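Local coordinates for protein BA42 (Bizionia argentinensis, PDB 4OA3), which is of unknown function but binds calcium and consists of a single stand-alone TPM domain, at residues D19-R22 with D23-N27; F45-A48 with M49-H53; D92-D95 with T96-N99; F110-G113 with L114-G117; M123-A126 with K127-W131. All coordinates share one frame; numbering follows the deposited sequence.

Interaction 1 of 5, residues D19-R22 with D23-N27. With CA (calcium ion), chain B.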
loop_
_atom_site.group_PDB
_atom_site.type_symbol
_atom_site.label_atom_id
_atom_site.label_comp_id
_atom_site.label_asym_id
_atom_site.label_seq_id
_atom_site.Cartn_x
_atom_site.Cartn_y
_atom_site.Cartn_z
ATOM N N ASP A 19 10.741 -5.595 2.383
ATOM C CA ASP A 19 10.881 -6.985 1.909
ATOM C C ASP A 19 9.487 -7.563 1.534
ATOM O O ASP A 19 9.363 -8.251 0.512
ATOM C CB ASP A 19 11.486 -7.897 2.996
ATOM C CG ASP A 19 12.959 -7.670 3.288
ATOM O OD1 ASP A 19 13.603 -6.936 2.530
ATOM O OD2 ASP A 19 13.444 -8.183 4.320
ATOM N N ALA A 20 8.439 -7.190 2.286
ATOM C CA ALA A 20 7.067 -7.638 1.991
ATOM C C ALA A 20 6.575 -7.056 0.661
ATOM O O ALA A 20 5.951 -7.735 -0.143
ATOM C CB ALA A 20 6.125 -7.247 3.116
ATOM N N ILE A 21 6.930 -5.784 0.380
ATOM C CA ILE A 21 6.574 -5.187 -0.897
ATOM C C ILE A 21 7.259 -5.946 -2.026
ATOM O O ILE A 21 6.647 -6.241 -3.053
ATOM C CB ILE A 21 6.919 -3.671 -0.951
ATOM C CG1 ILE A 21 6.008 -2.930 0.060
ATOM C CG2 ILE A 21 6.711 -3.125 -2.366
ATOM C CD1 ILE A 21 6.321 -1.463 0.297
ATOM N N ARG A 22 8.572 -6.236 -1.859
ATOM C CA ARG A 22 9.291 -6.952 -2.907
ATOM C C ARG A 22 8.662 -8.312 -3.195
ATOM O O ARG A 22 8.491 -8.673 -4.360
ATOM C CB ARG A 22 10.752 -7.133 -2.504
ATOM C CG ARG A 22 11.617 -7.715 -3.595
ATOM C CD ARG A 22 13.094 -7.545 -3.272
ATOM N NE ARG A 22 13.437 -6.135 -3.087
ATOM C CZ ARG A 22 13.606 -5.243 -4.063
ATOM N NH1 ARG A 22 13.496 -5.603 -5.337
ATOM N NH2 ARG A 22 13.905 -3.989 -3.772
ATOM N N ASP A 23 8.247 -9.006 -2.169
ATOM C CA ASP A 23 7.609 -10.320 -2.332
ATOM C C ASP A 23 6.243 -10.186 -2.980
ATOM O O ASP A 23 5.918 -10.936 -3.906
ATOM C CB ASP A 23 7.486 -11.045 -0.979
ATOM C CG ASP A 23 8.797 -11.501 -0.376
ATOM O OD1 ASP A 23 9.737 -11.781 -1.148
ATOM O OD2 ASP A 23 8.861 -11.643 0.871
ATOM N N ALA A 24 5.442 -9.194 -2.551
ATOM C CA ALA A 24 4.133 -8.972 -3.149
ATOM C C ALA A 24 4.221 -8.661 -4.639
ATOM O O ALA A 24 3.401 -9.103 -5.427
ATOM C CB ALA A 24 3.432 -7.832 -2.430
ATOM N N GLU A 25 5.240 -7.874 -5.042
ATOM C CA GLU A 25 5.418 -7.505 -6.428
ATOM C C GLU A 25 5.980 -8.631 -7.309
ATOM O O GLU A 25 6.141 -8.427 -8.514
ATOM C CB GLU A 25 6.299 -6.235 -6.525
ATOM C CG GLU A 25 5.590 -5.000 -5.977
ATOM C CD GLU A 25 6.339 -3.700 -6.185
ATOM O OE1 GLU A 25 7.472 -3.745 -6.729
ATOM O OE2 GLU A 25 5.810 -2.627 -5.800
ATOM N N LYS A 26 6.212 -9.816 -6.745
ATOM C CA LYS A 26 6.522 -11.002 -7.561
ATOM C C LYS A 26 5.208 -11.771 -7.851
ATOM O O LYS A 26 5.243 -12.740 -8.605
ATOM C CB LYS A 26 7.497 -11.918 -6.844
ATOM C CG LYS A 26 8.878 -11.334 -6.646
ATOM C CD LYS A 26 9.713 -12.292 -5.816
ATOM C CE LYS A 26 11.045 -11.717 -5.448
ATOM N NZ LYS A 26 11.614 -12.378 -4.240
ATOM N N ASN A 27 4.074 -11.385 -7.231
ATOM C CA ASN A 27 2.771 -12.037 -7.449
ATOM C C ASN A 27 1.878 -11.253 -8.377
ATOM O O ASN A 27 0.885 -11.786 -8.896
ATOM C CB ASN A 27 2.034 -12.182 -6.121
ATOM C CG ASN A 27 2.703 -13.121 -5.172
ATOM O OD1 ASN A 27 3.316 -14.114 -5.580
ATOM N ND2 ASN A 27 2.514 -12.907 -3.879
HETATM CA CA CA B . 7.844 -1.333 -6.565
HETATM O O HOH W 1 11.598 -9.916 -0.076
HETATM O O HOH W 2 6.592 0.159 -5.163
#
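Asp19 O is gripped by two donors: Asp23 N, 3.0 Å away, supplies the helical i to i+4 bond, and a water donates to the same carbonyl oxygen. That water also donates to Asp23 OD1 at 2.8 Å, tying the carboxylate back to the turn that precedes it. With CG beside the residue's own backbone N (chi1 -69°), Asp23 CG lies 3.4 Å from Asp19 O. Asp19 sends its own carboxylate away, into a salt bridge with Lys15.

Two further helical bonds follow, Ala24 N to Ala20 O and Glu25 N to Ile21 O, each 2.9 Å long. Just beyond the helix, the extended Glu25 side chain runs alongside that of Ile21, with Glu25 OE2 3.6 Å from Ile21 CG2. Its carboxylate clasps a calcium ion in bidentate fashion, Glu25 OE1 and OE2 both lying 2.5 Å from the metal. A water, Glu31, Asp137, Asn141 and the carbonyl oxygen of Leu139 complete the site. Glu25 OE2 is also hydrogen-bonded to Ile32 N, so metal and backbone together fix the rotation of the carboxylate. On the exposed side, Lys26 stretches out over Arg22 O and forms a long salt bridge, 3.7 Å from Lys26 NZ to Asp23 OD1.

Ala20, Ile21 and Ala24 all pack on Ile118 of helix 110-128, while Glu25, just past helix 11-24, meets Glu31 and Ile32 at the start of strand 31-37 through the calcium ion and the bond to Ile32 N.

Interaction 2 of 5, residues F45-A48 with M49-H53; sequences FDRA and MDVFH
Four successive i to i+4 bonds, from Met49 N to Phe45 O through Phe52 N to Ala48 O (2.8 Å), make 45-53 a regular alpha-helical run. This helix, 44-54, is the crossover of the beta-alpha-beta unit that links strands 31-37 and 65-71 in the TPM domain. Along one flank the Arg47 chain, turned about its CB-CG bond (chi2 56°), lays its guanidinium across Val51, whose CG2 sits over the centre of one face, 3.6 Å from Arg47 CZ. A water held by Arg47 NH1 donates to Asp50 OD2 at 2.7 Å, and Arg47 NH2 is salt-bridged to Glu37. With an alanine in place of Arg47, Val51 CG2 would probably lose its flat cover, Glu37 would be left without its charged mate, and the water would be left with Asp50 alone. Ala48 and Val51 are buried against strand 65-71, touching Tyr69 and Leu67 respectively, and Phe45 and Phe52 both bring their rings to Tyr80 of strand 76-81. Met49 forms a Met-aromatic contact one turn on from Phe45, its SD 5.5 Å from the ring centroid and oblique to the ring. Beyond the sulfur, Met49 CE reaches back alongside Asp46, 3.9 Å from its OD1.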
loop_
_atom_site.group_PDB
_atom_site.type_symbol
_atom_site.label_atom_id
_atom_site.label_comp_id
_atom_site.label_asym_id
_atom_site.label_seq_id
_atom_site.Cartn_x
_atom_site.Cartn_y
_atom_site.Cartn_z
ATOM N N PHE A 45 -9.229 10.513 2.226
ATOM C CA PHE A 45 -9.115 10.053 0.845
ATOM C C PHE A 45 -8.427 11.113 -0.014
ATOM O O PHE A 45 -7.491 10.781 -0.743
ATOM C CB PHE A 45 -10.502 9.737 0.284
ATOM C CG PHE A 45 -10.514 9.161 -1.108
ATOM C CD1 PHE A 45 -10.672 9.981 -2.214
ATOM C CD2 PHE A 45 -10.352 7.803 -1.307
ATOM C CE1 PHE A 45 -10.730 9.436 -3.499
ATOM C CE2 PHE A 45 -10.423 7.257 -2.587
ATOM C CZ PHE A 45 -10.596 8.081 -3.670
ATOM N N ASP A 46 -8.848 12.400 0.092
ATOM C CA ASP A 46 -8.236 13.480 -0.647
ATOM C C ASP A 46 -6.752 13.610 -0.270
ATOM O O ASP A 46 -5.926 13.860 -1.145
ATOM C CB ASP A 46 -8.949 14.846 -0.440
ATOM C CG ASP A 46 -10.142 15.071 -1.353
ATOM O OD1 ASP A 46 -10.680 14.080 -1.880
ATOM O OD2 ASP A 46 -10.536 16.244 -1.533
ATOM N N ARG A 47 -6.413 13.460 1.009
ATOM C CA ARG A 47 -5.014 13.557 1.389
ATOM C C ARG A 47 -4.226 12.403 0.749
ATOM O O ARG A 47 -3.135 12.615 0.208
ATOM C CB ARG A 47 -4.840 13.555 2.918
ATOM C CG ARG A 47 -3.386 13.496 3.401
ATOM C CD ARG A 47 -2.523 14.611 2.856
ATOM N NE ARG A 47 -1.149 14.515 3.356
ATOM C CZ ARG A 47 -0.112 15.183 2.851
ATOM N NH1 ARG A 47 -0.283 16.032 1.842
ATOM N NH2 ARG A 47 1.108 14.989 3.333
ATOM N N ALA A 48 -4.750 11.184 0.838
ATOM C CA ALA A 48 -4.047 10.049 0.214
ATOM C C ALA A 48 -3.880 10.245 -1.298
ATOM O O ALA A 48 -2.835 9.916 -1.842
ATOM C CB ALA A 48 -4.806 8.769 0.484
ATOM N N MET A 49 -4.881 10.808 -1.981
ATOM C CA MET A 49 -4.825 11.110 -3.407
ATOM C C MET A 49 -3.718 12.151 -3.682
ATOM O O MET A 49 -2.946 11.964 -4.615
ATOM C CB MET A 49 -6.179 11.656 -3.848
ATOM C CG MET A 49 -6.283 11.896 -5.310
ATOM S SD MET A 49 -8.028 12.015 -5.830
ATOM C CE MET A 49 -8.486 13.471 -5.048
ATOM N N ASP A 50 -3.588 13.187 -2.834
ATOM C CA ASP A 50 -2.510 14.165 -2.991
ATOM C C ASP A 50 -1.156 13.482 -2.811
ATOM O O ASP A 50 -0.213 13.766 -3.546
ATOM C CB ASP A 50 -2.636 15.324 -1.976
ATOM C CG ASP A 50 -3.796 16.290 -2.192
ATOM O OD1 ASP A 50 -4.273 16.410 -3.343
ATOM O OD2 ASP A 50 -4.157 16.979 -1.245
ATOM N N VAL A 51 -1.019 12.629 -1.805
ATOM C CA VAL A 51 0.256 11.940 -1.599
ATOM C C VAL A 51 0.577 11.025 -2.783
ATOM O O VAL A 51 1.712 11.052 -3.277
ATOM C CB VAL A 51 0.229 11.154 -0.282
ATOM C CG1 VAL A 51 1.469 10.276 -0.135
ATOM C CG2 VAL A 51 0.155 12.106 0.909
ATOM N N PHE A 52 -0.393 10.275 -3.259
ATOM C CA PHE A 52 -0.220 9.399 -4.430
ATOM C C PHE A 52 0.357 10.201 -5.619
ATOM O O PHE A 52 1.312 9.770 -6.298
ATOM C CB PHE A 52 -1.586 8.789 -4.810
ATOM C CG PHE A 52 -1.531 7.721 -5.862
ATOM C CD1 PHE A 52 -1.606 8.042 -7.208
ATOM C CD2 PHE A 52 -1.423 6.396 -5.505
ATOM C CE1 PHE A 52 -1.512 7.039 -8.171
ATOM C CE2 PHE A 52 -1.373 5.394 -6.468
ATOM C CZ PHE A 52 -1.426 5.728 -7.791
ATOM N N HIS A 53 -0.232 11.373 -5.868
ATOM C CA HIS A 53 0.210 12.268 -6.912
ATOM C C HIS A 53 1.606 12.804 -6.676
ATOM O O HIS A 53 2.447 12.786 -7.575
ATOM C CB HIS A 53 -0.749 13.453 -7.037
ATOM C CG HIS A 53 -0.297 14.473 -8.023
ATOM N ND1 HIS A 53 -0.377 14.229 -9.381
ATOM C CD2 HIS A 53 0.266 15.689 -7.826
ATOM C CE1 HIS A 53 0.098 15.321 -9.964
ATOM N NE2 HIS A 53 0.523 16.208 -9.069
HETATM O O HOH W 3 -2.817 17.425 1.025
#

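Interaction 3 of 5, residues D92-D95 with T96-N99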
loop_
_atom_site.group_PDB
_atom_site.type_symbol
_atom_site.label_atom_id
_atom_site.label_comp_id
_atom_site.label_asym_id
_atom_site.label_seq_id
_atom_site.Cartn_x
_atom_site.Cartn_y
_atom_site.Cartn_z
ATOM N N ASP A 92 -15.956 -4.604 -3.117
ATOM C CA ASP A 92 -15.357 -5.231 -1.939
ATOM C C ASP A 92 -13.846 -5.543 -2.125
ATOM O O ASP A 92 -13.272 -6.202 -1.272
ATOM C CB ASP A 92 -16.122 -6.541 -1.608
ATOM C CG ASP A 92 -15.941 -7.700 -2.586
ATOM O OD1 ASP A 92 -15.448 -7.463 -3.714
ATOM O OD2 ASP A 92 -16.294 -8.846 -2.221
ATOM N N PHE A 93 -13.223 -5.096 -3.222
ATOM C CA PHE A 93 -11.845 -5.442 -3.568
ATOM C C PHE A 93 -10.826 -5.316 -2.461
ATOM O O PHE A 93 -10.032 -6.241 -2.255
ATOM C CB PHE A 93 -11.412 -4.627 -4.775
ATOM C CG PHE A 93 -10.046 -5.022 -5.290
ATOM C CD1 PHE A 93 -9.831 -6.273 -5.852
ATOM C CD2 PHE A 93 -8.954 -4.171 -5.133
ATOM C CE1 PHE A 93 -8.552 -6.662 -6.266
ATOM C CE2 PHE A 93 -7.694 -4.547 -5.585
ATOM C CZ PHE A 93 -7.492 -5.798 -6.122
ATOM N N TRP A 94 -10.839 -4.188 -1.745
ATOM C CA TRP A 94 -9.850 -3.954 -0.696
ATOM C C TRP A 94 -10.235 -4.442 0.684
ATOM O O TRP A 94 -9.462 -4.253 1.612
ATOM C CB TRP A 94 -9.487 -2.461 -0.617
ATOM C CG TRP A 94 -8.763 -1.924 -1.810
ATOM C CD1 TRP A 94 -9.160 -0.911 -2.629
ATOM C CD2 TRP A 94 -7.510 -2.390 -2.329
ATOM N NE1 TRP A 94 -8.194 -0.662 -3.577
ATOM C CE2 TRP A 94 -7.164 -1.549 -3.402
ATOM C CE3 TRP A 94 -6.627 -3.414 -1.959
ATOM C CZ2 TRP A 94 -5.985 -1.715 -4.124
ATOM C CZ3 TRP A 94 -5.431 -3.537 -2.639
ATOM C CH2 TRP A 94 -5.140 -2.726 -3.727
ATOM N N ASP A 95 -11.401 -5.125 0.845
ATOM C CA ASP A 95 -11.828 -5.495 2.173
ATOM C C ASP A 95 -10.886 -6.423 2.919
ATOM O O ASP A 95 -10.636 -6.183 4.087
ATOM C CB ASP A 95 -13.247 -6.105 2.159
ATOM C CG ASP A 95 -14.370 -5.157 1.769
ATOM O OD1 ASP A 95 -14.088 -3.961 1.519
ATOM O OD2 ASP A 95 -15.536 -5.617 1.700
ATOM N N THR A 96 -10.372 -7.455 2.263
ATOM C CA THR A 96 -9.455 -8.373 2.928
ATOM C C THR A 96 -8.146 -7.687 3.316
ATOM O O THR A 96 -7.584 -8.003 4.366
ATOM C CB THR A 96 -9.226 -9.642 2.109
ATOM O OG1 THR A 96 -8.660 -9.391 0.827
ATOM C CG2 THR A 96 -10.493 -10.463 1.943
ATOM N N THR A 97 -7.674 -6.711 2.506
ATOM C CA THR A 97 -6.447 -5.969 2.818
ATOM C C THR A 97 -6.672 -5.094 4.045
ATOM O O THR A 97 -5.891 -5.114 4.980
ATOM C CB THR A 97 -6.026 -5.167 1.593
ATOM O OG1 THR A 97 -5.742 -6.060 0.489
ATOM C CG2 THR A 97 -4.780 -4.307 1.846
ATOM N N ARG A 98 -7.789 -4.341 4.038
ATOM C CA ARG A 98 -8.120 -3.496 5.172
ATOM C C ARG A 98 -8.284 -4.302 6.443
ATOM O O ARG A 98 -7.808 -3.915 7.486
ATOM C CB ARG A 98 -9.392 -2.685 4.888
ATOM C CG ARG A 98 -9.949 -1.983 6.125
ATOM C CD ARG A 98 -10.980 -0.928 5.744
ATOM N NE ARG A 98 -10.358 0.234 5.094
ATOM C CZ ARG A 98 -9.767 1.261 5.717
ATOM N NH1 ARG A 98 -9.702 1.302 7.045
ATOM N NH2 ARG A 98 -9.227 2.247 5.016
ATOM N N ASN A 99 -8.975 -5.436 6.349
ATOM C CA ASN A 99 -9.207 -6.267 7.527
ATOM C C ASN A 99 -7.911 -6.814 8.063
ATOM O O ASN A 99 -7.729 -6.862 9.278
ATOM C CB ASN A 99 -10.165 -7.404 7.196
ATOM C CG ASN A 99 -11.574 -6.911 6.922
ATOM O OD1 ASN A 99 -11.963 -5.791 7.292
ATOM N ND2 ASN A 99 -12.349 -7.700 6.199
HETATM O O HOH W 4 -11.858 -8.290 -0.408
HETATM O O HOH W 5 -8.202 -6.990 -0.379
#
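Arg98 N donates to Trp94 O at 2.9 Å in an almost straight bond (174°), and Asn99 N donates to Asp95 O at the same length; these are the first i to i+4 bonds crossing from 92-95 into the helix. Two waters span the approach. One donates to Asp92 O and accepts from Thr96 N. The other donates to Phe93 O at 2.7 Å and is hydrogen-bonded to both threonine hydroxyls, 2.7 Å from Thr96 OG1 and 2.8 Å from Thr97 OG1. Thr96 can join because its OG1 lies between its own backbone N and carbonyl carbon (chi1 60°), turned toward that water. Further out, Thr97 and Trp94 run side by side, and Thr97 OG1 meets the edge of the indole near its plane, 3.7 Å from Trp94 CE3. Over one indole face comes the rim of the Phe93 ring, CD2 above the centre. Trp94 and Thr97 also pack on Ala121 of helix 110-128 and on Ile79 of strand 76-81, where Arg98 NH2 is hydrogen-bonded to Phe77 O. A type I beta turn from Asp92 to Asp95, closed by Asp95 N to Asp92 O, leads into the first turn of helix 95-105, with waters bridging the turn's carbonyls to the helix.

Interaction 4 of 5, residues F110-G113 with L114-G117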
loop_
_atom_site.group_PDB
_atom_site.type_symbol
_atom_site.label_atom_id
_atom_site.label_comp_id
_atom_site.label_asym_id
_atom_site.label_seq_id
_atom_site.Cartn_x
_atom_site.Cartn_y
_atom_site.Cartn_z
ATOM N N PHE A 110 1.903 -2.766 14.685
ATOM C CA PHE A 110 1.994 -1.853 13.560
ATOM C C PHE A 110 2.743 -2.435 12.357
ATOM O O PHE A 110 2.201 -2.465 11.255
ATOM C CB PHE A 110 2.629 -0.550 14.054
ATOM C CG PHE A 110 2.614 0.575 13.057
ATOM C CD1 PHE A 110 1.422 1.187 12.699
ATOM C CD2 PHE A 110 3.796 1.115 12.582
ATOM C CE1 PHE A 110 1.413 2.245 11.788
ATOM C CE2 PHE A 110 3.783 2.198 11.698
ATOM C CZ PHE A 110 2.594 2.722 11.276
ATOM N N LYS A 111 3.948 -2.940 12.572
ATOM C CA LYS A 111 4.712 -3.581 11.500
ATOM C C LYS A 111 3.923 -4.731 10.891
ATOM O O LYS A 111 3.758 -4.814 9.674
ATOM C CB LYS A 111 6.089 -4.077 11.996
ATOM C CG LYS A 111 6.927 -4.806 10.936
ATOM C CD LYS A 111 7.466 -6.151 11.395
ATOM C CE LYS A 111 6.437 -7.242 11.387
ATOM N NZ LYS A 111 7.007 -8.518 11.890
ATOM N N GLN A 112 3.386 -5.623 11.737
ATOM C CA GLN A 112 2.681 -6.777 11.205
ATOM C C GLN A 112 1.436 -6.419 10.403
ATOM O O GLN A 112 1.112 -7.096 9.425
ATOM C CB GLN A 112 2.315 -7.776 12.328
ATOM C CG GLN A 112 2.093 -9.180 11.797
ATOM C CD GLN A 112 3.342 -9.743 11.148
ATOM O OE1 GLN A 112 4.431 -9.725 11.735
ATOM N NE2 GLN A 112 3.229 -10.216 9.920
ATOM N N GLY A 113 0.748 -5.372 10.794
ATOM C CA GLY A 113 -0.399 -4.917 10.026
ATOM C C GLY A 113 -0.003 -4.513 8.623
ATOM O O GLY A 113 -0.670 -4.843 7.646
ATOM N N LEU A 114 1.116 -3.770 8.516
ATOM C CA LEU A 114 1.542 -3.360 7.182
ATOM C C LEU A 114 2.014 -4.552 6.381
ATOM O O LEU A 114 1.669 -4.669 5.213
ATOM C CB LEU A 114 2.646 -2.326 7.297
ATOM C CG LEU A 114 2.154 -0.966 7.828
ATOM C CD1 LEU A 114 3.314 -0.027 8.091
ATOM C CD2 LEU A 114 1.164 -0.316 6.829
ATOM N N VAL A 115 2.788 -5.456 6.973
ATOM C CA VAL A 115 3.251 -6.633 6.232
ATOM C C VAL A 115 2.075 -7.467 5.756
ATOM O O VAL A 115 2.031 -7.896 4.601
ATOM C CB VAL A 115 4.189 -7.475 7.110
ATOM C CG1 VAL A 115 4.421 -8.876 6.516
ATOM C CG2 VAL A 115 5.521 -6.746 7.306
ATOM N N ASP A 116 1.118 -7.713 6.656
ATOM C CA ASP A 116 -0.056 -8.519 6.299
ATOM C C ASP A 116 -0.934 -7.879 5.249
ATOM O O ASP A 116 -1.438 -8.562 4.344
ATOM C CB ASP A 116 -0.893 -8.822 7.541
ATOM C CG ASP A 116 -0.244 -9.783 8.514
ATOM O OD1 ASP A 116 0.853 -10.342 8.186
ATOM O OD2 ASP A 116 -0.811 -9.984 9.595
ATOM N N GLY A 117 -1.084 -6.555 5.315
ATOM C CA GLY A 117 -1.828 -5.835 4.307
ATOM C C GLY A 117 -1.148 -5.888 2.963
ATOM O O GLY A 117 -1.801 -6.061 1.945
#
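Gln112 and Asp116 are joined by a side-chain hydrogen bond one turn apart on helix 110-128, an amphipathic helix of the TPM domain with a packed flank and a polar one. On the polar side Gln112 NE2 donates to Asp116 OD1 at 2.9 Å, nearly straight (166°). The acceptor lies in the plane of the amide, the donor comes from above the carboxylate plane, and the two flat groups are turned 51° apart. A bend in the glutamine chain (chi2 62°), after CG has been set opposite the backbone N, folds the amide back over the helix to reach its partner. The other end of that amide is used as well: Lys111 NZ donates to Gln112 OE1 at 2.8 Å, giving a chain of lysine, glutamine and aspartate along the partly exposed side, where Gln112 and Asp116 also touch Gln104 of helix 95-105. Replacing Gln112 by a leucine would probably break this chain at both joints, leaving the Lys111 ammonium and Asp116 OD1 without their shared mate and freer to turn.

The packed flank is apolar. Gly113 and Gly117 are buried, joined by Gly117 N to Gly113 O at 2.9 Å, and beside them Leu114 is wedged among Ile17 of helix 11-24 and Ile68 and Val70 of strand 65-71. Val115 shares Ile17 and marks the border between the two sides, its CG1 3.8 Å from Gln112 NE2. Phe110, whose ring also meets that of Phe105, is contacted more loosely by Leu114: CD1 stands over one face, displaced toward the rim, 4.3 Å from Phe110 CE2.

Interaction 5 of 5, residues M123-A126 with K127-W131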
loop_
_atom_site.group_PDB
_atom_site.type_symbol
_atom_site.label_atom_id
_atom_site.label_comp_id
_atom_site.label_asym_id
_atom_site.label_seq_id
_atom_site.Cartn_x
_atom_site.Cartn_y
_atom_site.Cartn_z
ATOM N N MET A 123 -1.837 -10.365 -3.438
ATOM C CA MET A 123 -2.716 -11.497 -3.812
ATOM C C MET A 123 -4.019 -10.975 -4.440
ATOM O O MET A 123 -4.508 -11.554 -5.409
ATOM C CB MET A 123 -3.080 -12.347 -2.583
ATOM C CG MET A 123 -1.927 -12.911 -1.793
ATOM S SD MET A 123 -1.508 -14.585 -2.242
ATOM C CE MET A 123 -0.567 -14.220 -3.733
ATOM N N ALA A 124 -4.569 -9.870 -3.923
ATOM C CA ALA A 124 -5.774 -9.275 -4.529
ATOM C C ALA A 124 -5.483 -8.723 -5.902
ATOM O O ALA A 124 -6.212 -8.965 -6.861
ATOM C CB ALA A 124 -6.294 -8.155 -3.644
ATOM N N LEU A 125 -4.392 -7.971 -6.028
ATOM C CA LEU A 125 -3.999 -7.410 -7.315
ATOM C C LEU A 125 -3.676 -8.480 -8.328
ATOM O O LEU A 125 -3.952 -8.287 -9.517
ATOM C CB LEU A 125 -2.799 -6.479 -7.143
ATOM C CG LEU A 125 -3.135 -5.174 -6.421
ATOM C CD1 LEU A 125 -1.838 -4.505 -5.945
ATOM C CD2 LEU A 125 -3.939 -4.236 -7.313
ATOM N N ALA A 126 -3.117 -9.610 -7.867
ATOM C CA ALA A 126 -2.754 -10.718 -8.768
ATOM C C ALA A 126 -3.954 -11.244 -9.550
ATOM O O ALA A 126 -3.781 -11.696 -10.680
ATOM C CB ALA A 126 -2.131 -11.853 -7.976
ATOM N N LYS A 127 -5.145 -11.124 -8.977
ATOM C CA LYS A 127 -6.365 -11.594 -9.619
ATOM C C LYS A 127 -6.608 -10.884 -10.921
ATOM O O LYS A 127 -7.012 -11.501 -11.903
ATOM C CB LYS A 127 -7.558 -11.441 -8.675
ATOM C CG LYS A 127 -8.874 -11.850 -9.287
ATOM C CD LYS A 127 -9.897 -12.117 -8.233
ATOM C CE LYS A 127 -11.260 -12.244 -8.890
ATOM N NZ LYS A 127 -12.261 -12.787 -7.932
ATOM N N TYR A 128 -6.368 -9.565 -10.940
ATOM C CA TYR A 128 -6.587 -8.723 -12.105
ATOM C C TYR A 128 -5.337 -8.320 -12.876
ATOM O O TYR A 128 -5.440 -7.899 -14.027
ATOM C CB TYR A 128 -7.291 -7.441 -11.636
ATOM C CG TYR A 128 -8.653 -7.722 -11.039
ATOM C CD1 TYR A 128 -9.788 -7.743 -11.835
ATOM C CD2 TYR A 128 -8.810 -7.921 -9.676
ATOM C CE1 TYR A 128 -11.036 -8.052 -11.304
ATOM C CE2 TYR A 128 -10.056 -8.234 -9.127
ATOM C CZ TYR A 128 -11.175 -8.246 -9.941
ATOM O OH TYR A 128 -12.422 -8.546 -9.442
ATOM N N PHE A 129 -4.163 -8.417 -12.251
ATOM C CA PHE A 129 -2.904 -7.927 -12.801
ATOM C C PHE A 129 -1.833 -8.958 -12.550
ATOM O O PHE A 129 -1.004 -8.838 -11.636
ATOM C CB PHE A 129 -2.528 -6.578 -12.134
ATOM C CG PHE A 129 -3.529 -5.498 -12.422
ATOM C CD1 PHE A 129 -3.599 -4.916 -13.678
ATOM C CD2 PHE A 129 -4.442 -5.102 -11.459
ATOM C CE1 PHE A 129 -4.587 -3.981 -13.973
ATOM C CE2 PHE A 129 -5.413 -4.142 -11.748
ATOM C CZ PHE A 129 -5.497 -3.617 -13.003
ATOM N N PRO A 130 -1.848 -10.051 -13.323
ATOM C CA PRO A 130 -0.841 -11.087 -13.098
ATOM C C PRO A 130 0.589 -10.644 -13.374
ATOM O O PRO A 130 0.833 -9.813 -14.214
ATOM C CB PRO A 130 -1.290 -12.236 -14.018
ATOM C CG PRO A 130 -2.102 -11.616 -15.051
ATOM C CD PRO A 130 -2.758 -10.397 -14.439
ATOM N N TRP A 131 1.519 -11.162 -12.585
ATOM C CA TRP A 131 2.936 -10.899 -12.779
ATOM C C TRP A 131 3.377 -11.501 -14.117
ATOM O O TRP A 131 2.905 -12.583 -14.493
ATOM C CB TRP A 131 3.735 -11.513 -11.637
ATOM C CG TRP A 131 5.209 -11.292 -11.714
ATOM C CD1 TRP A 131 5.917 -10.250 -11.200
ATOM C CD2 TRP A 131 6.165 -12.177 -12.311
ATOM N NE1 TRP A 131 7.257 -10.404 -11.482
ATOM C CE2 TRP A 131 7.432 -11.571 -12.185
ATOM C CE3 TRP A 131 6.069 -13.420 -12.959
ATOM C CZ2 TRP A 131 8.602 -12.189 -12.637
ATOM C CZ3 TRP A 131 7.224 -14.001 -13.458
ATOM C CH2 TRP A 131 8.477 -13.417 -13.240
#
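Leu125 O receives two backbone donors: Phe129 N at 2.7 Å, nearly along the C=O axis but bent at the hydrogen (137°), and Tyr128 N in a weak bond of 3.1 Å. One residue earlier, Lys127 N bonds Ala124 O at 3.2 Å but approaches from well above the carbonyl plane, 60° out of it. The i to i+3 bonds, one of them weak, mark weakly bonded helix about 127-128. The side chains gather round the same two carbonyls. Phe129 CB lies 3.4 Å from Leu125 O; with CG beside the backbone N (chi1 -63°), the ring comes obliquely to that oxygen, Phe129 CD2 3.8 Å from it and 4.3 Å from Leu125 CD2. Tyr128 turns its ring edge to the neighbouring carbonyl, CD2 4.0 Å from Ala124 O. Lys127, extended beyond CG, runs outward on the exposed side.

Ser29 and Thr28 hold the turn from outside: Phe129 is bonded to the first through its backbone and to the hydroxyl of the second through its carbonyl oxygen. Leu125 and Phe129 both pack on Ile85 of helix 83-86, and Leu125 also touches Thr28. This stretch of chain is held between helix 83-86 and the loop that runs from helix 11-24 to strand 31-37.

All five contacts are local and follow one another in series, so none nests in or crosses another and none closes a long loop. Interaction 1 ends helix 11-24 at the calcium site; interaction 2 lies in the crossover helix, on the opposite side of the chain's centre, its centre about 23 Å away. Interaction 3 opens helix 95-105, and interactions 4 and 5 occupy the two ends of helix 110-128. That last helix joins the group: Val115 touches Ala20, Gly117 meets Thr97, and Phe93 packs on Ala124 and Tyr128. Near the metal, residues 123-131 lie against 25-27, where Trp131 covers the carbonyls of Glu25 and Lys26.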